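Local coordinates for protein trichothecene 15-O-acetyltransferase TRI3 (Fusarium sporotrichioides, PDB 3FOT) that transfers an acetyl group to the 15-hydroxyl of trichothecene intermediates during the biosynthesis of T-2 toxin and related fungal mycotoxins, at residues 81-86 with 220-225; 444-449 with 481-486. All coordinates share one frame; numbering follows the deposited sequence.

Contact 1: residues 81-86 with 220-225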
loop_
_atom_site.group_PDB
_atom_site.type_symbol
_atom_site.label_atom_id
_atom_site.label_comp_id
_atom_site.label_asym_id
_atom_site.label_seq_id
_atom_site.Cartn_x
_atom_site.Cartn_y
_atom_site.Cartn_z
ATOM N N ALA A 81 11.845 18.470 7.458
ATOM C CA ALA A 81 10.491 17.992 7.305
ATOM C C ALA A 81 10.264 16.660 8.024
ATOM O O ALA A 81 9.218 16.458 8.632
ATOM C CB ALA A 81 10.141 17.865 5.804
ATOM N N LEU A 82 11.220 15.744 7.928
ATOM C CA LEU A 82 11.051 14.412 8.519
ATOM C C LEU A 82 11.014 14.495 10.051
ATOM O O LEU A 82 10.262 13.767 10.739
ATOM C CB LEU A 82 12.187 13.496 8.073
ATOM C CG LEU A 82 12.132 12.059 8.586
ATOM C CD1 LEU A 82 10.821 11.322 8.201
ATOM C CD2 LEU A 82 13.337 11.315 8.028
ATOM N N LEU A 83 11.815 15.397 10.595
ATOM C CA LEU A 83 11.754 15.652 12.047
ATOM C C LEU A 83 10.382 16.168 12.486
ATOM O O LEU A 83 9.817 15.668 13.477
ATOM C CB LEU A 83 12.869 16.613 12.486
ATOM C CG LEU A 83 14.285 16.041 12.413
ATOM C CD1 LEU A 83 15.320 17.154 12.441
ATOM C CD2 LEU A 83 14.512 15.017 13.547
ATOM N N ASP A 84 9.828 17.149 11.765
ATOM C CA ASP A 84 8.494 17.645 12.057
ATOM C C ASP A 84 7.491 16.505 11.937
ATOM O O ASP A 84 6.578 16.389 12.748
ATOM C CB ASP A 84 8.083 18.757 11.075
ATOM C CG ASP A 84 8.888 20.027 11.250
ATOM O OD1 ASP A 84 9.521 20.198 12.336
ATOM O OD2 ASP A 84 8.868 20.848 10.290
ATOM N N ALA A 85 7.676 15.669 10.908
ATOM C CA ALA A 85 6.730 14.599 10.616
ATOM C C ALA A 85 6.782 13.524 11.704
ATOM O O ALA A 85 5.752 12.943 12.047
ATOM C CB ALA A 85 7.002 14.006 9.259
ATOM N N ARG A 86 7.972 13.286 12.250
ATOM C CA ARG A 86 8.159 12.314 13.329
ATOM C C ARG A 86 7.370 12.769 14.546
ATOM O O ARG A 86 6.738 11.958 15.220
ATOM C CB ARG A 86 9.639 12.149 13.702
ATOM C CG ARG A 86 9.805 11.148 14.886
ATOM C CD ARG A 86 11.229 10.785 15.140
ATOM N NE ARG A 86 11.370 9.880 16.282
ATOM C CZ ARG A 86 12.450 9.151 16.542
ATOM N NH1 ARG A 86 13.508 9.171 15.731
ATOM N NH2 ARG A 86 12.464 8.367 17.631
ATOM N N ILE A 220 12.270 20.888 19.071
ATOM C CA ILE A 220 11.171 19.966 19.313
ATOM C C ILE A 220 11.339 19.414 20.733
ATOM O O ILE A 220 12.447 19.048 21.129
ATOM C CB ILE A 220 11.162 18.854 18.248
ATOM C CG1 ILE A 220 10.934 19.459 16.843
ATOM C CG2 ILE A 220 10.100 17.810 18.570
ATOM C CD1 ILE A 220 10.434 18.467 15.762
ATOM N N GLN A 221 10.254 19.406 21.506
ATOM C CA GLN A 221 10.284 18.818 22.847
ATOM C C GLN A 221 10.011 17.313 22.748
ATOM O O GLN A 221 8.868 16.862 22.926
ATOM C CB GLN A 221 9.279 19.510 23.787
ATOM C CG GLN A 221 9.645 20.949 24.175
ATOM C CD GLN A 221 10.942 21.040 24.983
ATOM N N TRP A 222 11.057 16.558 22.433
ATOM C CA TRP A 222 10.959 15.106 22.271
ATOM C C TRP A 222 10.433 14.448 23.535
ATOM O O TRP A 222 10.797 14.834 24.648
ATOM C CB TRP A 222 12.296 14.504 21.852
ATOM C CG TRP A 222 12.710 14.976 20.484
ATOM C CD1 TRP A 222 13.798 15.741 20.182
ATOM C CD2 TRP A 222 12.009 14.764 19.248
ATOM N NE1 TRP A 222 13.837 15.999 18.829
ATOM C CE2 TRP A 222 12.758 15.399 18.231
ATOM C CE3 TRP A 222 10.853 14.046 18.892
ATOM C CZ2 TRP A 222 12.368 15.378 16.895
ATOM C CZ3 TRP A 222 10.458 14.032 17.558
ATOM C CH2 TRP A 222 11.220 14.684 16.576
ATOM N N GLY A 223 9.560 13.462 23.349
ATOM C CA GLY A 223 8.752 12.921 24.435
ATOM C C GLY A 223 7.303 13.280 24.242
ATOM O O GLY A 223 6.413 12.432 24.402
ATOM N N GLN A 224 7.050 14.525 23.842
ATOM C CA GLN A 224 5.688 14.984 23.616
ATOM C C GLN A 224 4.969 14.379 22.410
ATOM O O GLN A 224 3.768 14.553 22.279
ATOM C CB GLN A 224 5.617 16.510 23.520
ATOM C CG GLN A 224 6.196 17.208 24.731
ATOM C CD GLN A 224 5.956 18.689 24.681
ATOM O OE1 GLN A 224 5.515 19.223 23.654
ATOM N NE2 GLN A 224 6.248 19.376 25.786
ATOM N N GLU A 225 5.698 13.654 21.570
ATOM C CA GLU A 225 5.107 13.014 20.381
ATOM C C GLU A 225 4.575 11.605 20.666
ATOM O O GLU A 225 3.895 11.032 19.837
ATOM C CB GLU A 225 6.134 12.936 19.242
ATOM C CG GLU A 225 7.112 11.770 19.336
ATOM C CD GLU A 225 8.258 11.991 20.349
ATOM O OE1 GLU A 225 8.212 12.970 21.126
ATOM O OE2 GLU A 225 9.222 11.194 20.351
#

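Contact 2: residues 444-449 with 481-486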
loop_
_atom_site.group_PDB
_atom_site.type_symbol
_atom_site.label_atom_id
_atom_site.label_comp_id
_atom_site.label_asym_id
_atom_site.label_seq_id
_atom_site.Cartn_x
_atom_site.Cartn_y
_atom_site.Cartn_z
ATOM N N ARG A 444 -6.421 12.163 -2.348
ATOM C CA ARG A 444 -6.869 12.068 -0.975
ATOM C C ARG A 444 -5.726 12.307 -0.011
ATOM O O ARG A 444 -5.944 12.781 1.088
ATOM C CB ARG A 444 -7.502 10.692 -0.696
ATOM C CG ARG A 444 -8.747 10.389 -1.506
ATOM C CD ARG A 444 -9.388 9.087 -1.004
ATOM N NE ARG A 444 -8.600 7.939 -1.449
ATOM C CZ ARG A 444 -8.617 6.726 -0.895
ATOM N NH1 ARG A 444 -9.357 6.469 0.182
ATOM N NH2 ARG A 444 -7.840 5.781 -1.407
ATOM N N PHE A 445 -4.502 11.969 -0.423
ATOM C CA PHE A 445 -3.380 11.895 0.506
ATOM C C PHE A 445 -2.172 12.762 0.184
ATOM O O PHE A 445 -1.445 13.143 1.096
ATOM C CB PHE A 445 -2.902 10.447 0.578
ATOM C CG PHE A 445 -4.015 9.461 0.761
ATOM C CD1 PHE A 445 -4.899 9.596 1.818
ATOM C CD2 PHE A 445 -4.178 8.415 -0.139
ATOM C CE1 PHE A 445 -5.942 8.689 1.998
ATOM C CE2 PHE A 445 -5.229 7.492 0.029
ATOM C CZ PHE A 445 -6.101 7.642 1.108
ATOM N N ILE A 446 -1.936 13.027 -1.100
ATOM C CA ILE A 446 -0.669 13.659 -1.547
ATOM C C ILE A 446 -1.031 14.885 -2.376
ATOM O O ILE A 446 -1.892 14.803 -3.242
ATOM C CB ILE A 446 0.178 12.659 -2.369
ATOM C CG1 ILE A 446 0.579 11.481 -1.467
ATOM C CG2 ILE A 446 1.410 13.323 -3.001
ATOM C CD1 ILE A 446 1.144 10.284 -2.224
ATOM N N PRO A 447 -0.354 16.023 -2.128
ATOM C CA PRO A 447 -0.694 17.208 -2.909
ATOM C C PRO A 447 -0.141 17.214 -4.334
ATOM O O PRO A 447 0.864 16.567 -4.629
ATOM C CB PRO A 447 -0.064 18.351 -2.109
ATOM C CG PRO A 447 1.112 17.724 -1.411
ATOM C CD PRO A 447 0.724 16.275 -1.149
ATOM N N HIS A 448 -0.783 17.972 -5.221
ATOM C CA HIS A 448 -0.251 18.109 -6.587
ATOM C C HIS A 448 1.086 18.853 -6.662
ATOM O O HIS A 448 1.861 18.661 -7.628
ATOM C CB HIS A 448 -1.230 18.862 -7.464
ATOM C CG HIS A 448 -2.367 18.032 -7.964
ATOM N ND1 HIS A 448 -3.405 18.578 -8.694
ATOM C CD2 HIS A 448 -2.647 16.712 -7.833
ATOM C CE1 HIS A 448 -4.252 17.618 -9.029
ATOM N NE2 HIS A 448 -3.827 16.481 -8.504
ATOM N N GLU A 449 1.344 19.722 -5.689
ATOM C CA GLU A 449 2.594 20.483 -5.678
ATOM C C GLU A 449 3.197 20.576 -4.295
ATOM O O GLU A 449 2.486 20.507 -3.268
ATOM C CB GLU A 449 2.407 21.918 -6.226
ATOM C CG GLU A 449 1.766 22.052 -7.596
ATOM C CD GLU A 449 0.247 22.162 -7.559
ATOM O OE1 GLU A 449 -0.343 22.395 -6.480
ATOM O OE2 GLU A 449 -0.359 22.039 -8.640
ATOM N N ASP A 481 -4.623 2.606 -8.914
ATOM C CA ASP A 481 -4.888 3.898 -8.281
ATOM C C ASP A 481 -5.086 4.990 -9.311
ATOM O O ASP A 481 -5.197 4.699 -10.507
ATOM C CB ASP A 481 -3.898 4.256 -7.178
ATOM C CG ASP A 481 -2.490 4.282 -7.639
ATOM O OD1 ASP A 481 -2.263 4.314 -8.871
ATOM O OD2 ASP A 481 -1.613 4.303 -6.725
ATOM N N SER A 482 -5.130 6.225 -8.848
ATOM C CA SER A 482 -5.423 7.338 -9.716
ATOM C C SER A 482 -4.620 8.543 -9.292
ATOM O O SER A 482 -4.435 8.775 -8.099
ATOM C CB SER A 482 -6.907 7.695 -9.627
ATOM O OG SER A 482 -7.187 8.743 -10.543
ATOM N N TRP A 483 -4.165 9.311 -10.277
ATOM C CA TRP A 483 -3.529 10.605 -9.993
ATOM C C TRP A 483 -3.787 11.541 -11.148
ATOM O O TRP A 483 -3.635 11.130 -12.295
ATOM C CB TRP A 483 -2.054 10.376 -9.834
ATOM C CG TRP A 483 -1.211 11.560 -9.504
ATOM C CD1 TRP A 483 -0.206 12.075 -10.261
ATOM C CD2 TRP A 483 -1.263 12.336 -8.309
ATOM N NE1 TRP A 483 0.373 13.155 -9.608
ATOM C CE2 TRP A 483 -0.263 13.335 -8.413
ATOM C CE3 TRP A 483 -2.071 12.302 -7.163
ATOM C CZ2 TRP A 483 -0.031 14.276 -7.406
ATOM C CZ3 TRP A 483 -1.838 13.253 -6.155
ATOM C CH2 TRP A 483 -0.815 14.220 -6.288
ATOM N N ARG A 484 -4.206 12.780 -10.852
ATOM C CA ARG A 484 -4.459 13.785 -11.923
ATOM C C ARG A 484 -5.421 13.206 -12.978
ATOM O O ARG A 484 -5.236 13.400 -14.209
ATOM C CB ARG A 484 -3.166 14.250 -12.576
ATOM C CG ARG A 484 -2.273 15.016 -11.592
ATOM C CD ARG A 484 -0.967 15.344 -12.248
ATOM N NE ARG A 484 -0.103 16.112 -11.355
ATOM C CZ ARG A 484 -0.155 17.444 -11.203
ATOM N NH1 ARG A 484 0.689 18.036 -10.366
ATOM N NH2 ARG A 484 -1.021 18.190 -11.904
ATOM N N ASP A 485 -6.442 12.526 -12.458
ATOM C CA ASP A 485 -7.545 11.907 -13.236
ATOM C C ASP A 485 -7.121 10.770 -14.161
ATOM O O ASP A 485 -7.903 10.361 -15.029
ATOM C CB ASP A 485 -8.304 12.942 -14.068
ATOM C CG ASP A 485 -9.212 13.810 -13.236
ATOM O OD1 ASP A 485 -9.843 13.303 -12.278
ATOM O OD2 ASP A 485 -9.310 14.996 -13.584
ATOM N N ALA A 486 -5.904 10.268 -13.995
ATOM C CA ALA A 486 -5.442 9.135 -14.783
ATOM C C ALA A 486 -5.300 7.918 -13.886
ATOM O O ALA A 486 -4.644 7.996 -12.846
ATOM C CB ALA A 486 -4.111 9.457 -15.454
#

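Contact 1: residues 81-86 with 220-225
Trp222 pushes the outer end of its indole against helix 71-88, where Arg86 and Leu83 receive it. The tip atom CH2 lies 3.5 Å from the carbonyl oxygen O of Leu83, which sits near the indole plane at the ring's edge. Beside it, Trp222 CZ2 meets the Leu83 branch CD2 at 4.0 Å, the two side chains crossing at about a right angle. Arg86 presents its aliphatic stem to the same end of the ring, its CG 4.0 Å from Trp222 CZ3. With CG anti to the backbone N (chi1 178°) and the chain extended to NE, the arginine runs past the indole instead of stacking on it: the guanidinium is turned 60° from the ring plane, and any cation-pi attraction is long and at most weak. The guanidinium also makes a cation-pi contact with Trp120. One face of the indole is covered by Ile220, whose CG2 stands 3.5 Å above the plane over its centre, while the other branch sends CD1 to within 3.7 Å of Leu83 O. Glu225 completes the loop's side, its CG 4.1 Å from Arg86 O. Its carboxylate accepts the Gly223 N-H through the syn lone pair of OE1, in a short (2.6 Å) but bent bond (139°) that closes the backbone at Gly223 onto the Glu225 side chain. No direct hydrogen bond crosses between 81-86 and 220-225; they meet by van der Waals contact and share Tyr108, whose OH bonds both Arg86 NE and Glu225 OE2. The arrangement is a helix-to-loop packing in which an aromatic residue of an irregular connection is inserted against the side of helix 71-88.

Contact 2: residues 444-449 with 481-486
Trp483 has CG anti to its backbone N (chi1 -178°), whereas Arg484 has CG anti to its carbonyl carbon; these different first torsions send the side chains of two consecutive residues to the same imidazole, Arg484 then running extended from CG to NE. His448 meets Trp483 with its edge and Arg484 with one face. The edge points to the face of Trp483 in a T-shaped pair, planes at 85°, with His448 CD2 3.5 Å from Trp483 CH2. The Arg484 guanidinium is stacked nearly flat on the imidazole, centres 4.2 Å apart and planes at 20°. Nearer the root of the arginine, CG makes a CH-pi contact over the ring, 3.8 Å from His448 NE2. The indole's outer edge meets backbone: Ile446 O and Pro447 O each lie 3.3 Å from Trp483 CH2, near the ring plane, and Ile446 CG2 adds an apolar touch. Polar ends are tied from outside. Glu443 OE2 accepts from both His448 NE2 and the backbone N of Arg484, while Val462 O accepts from Trp483 NE1 and Arg484 NE, so one carbonyl holds both the indole and the arginine. Trp483 opens the type I' turn that leads from strand 477-483 into strand 486-494. The contact thus sets this hairpin end against the loop from strand 435-441 to strand 449-452, with strand 457-469 alongside through Ile465 and helix 191-205 reached by Phe445 and Pro447.

In the fold
From the N terminus, the chain first runs through helix 71-88; contact 1 closes when the loop following helix 191-205 returns to it, after 133 intervening residues of mixed helix and strand. Contact 2 opens much later and closes a short, strand-rich excursion of 31 residues that holds most of strand 449-452, strand 457-469 and the start of strand 477-483. The two are therefore in series, neither nested nor crossing, with centres about 27 Å apart and nearest atoms about 12 Å apart. Contact 1 joins a helix to a loop, whereas contact 2 brings the six-stranded and four-stranded mixed sheets together. Helix 191-205 bridges the regions, packing on Ala81 and Ala85 and also on Phe445 and Pro447.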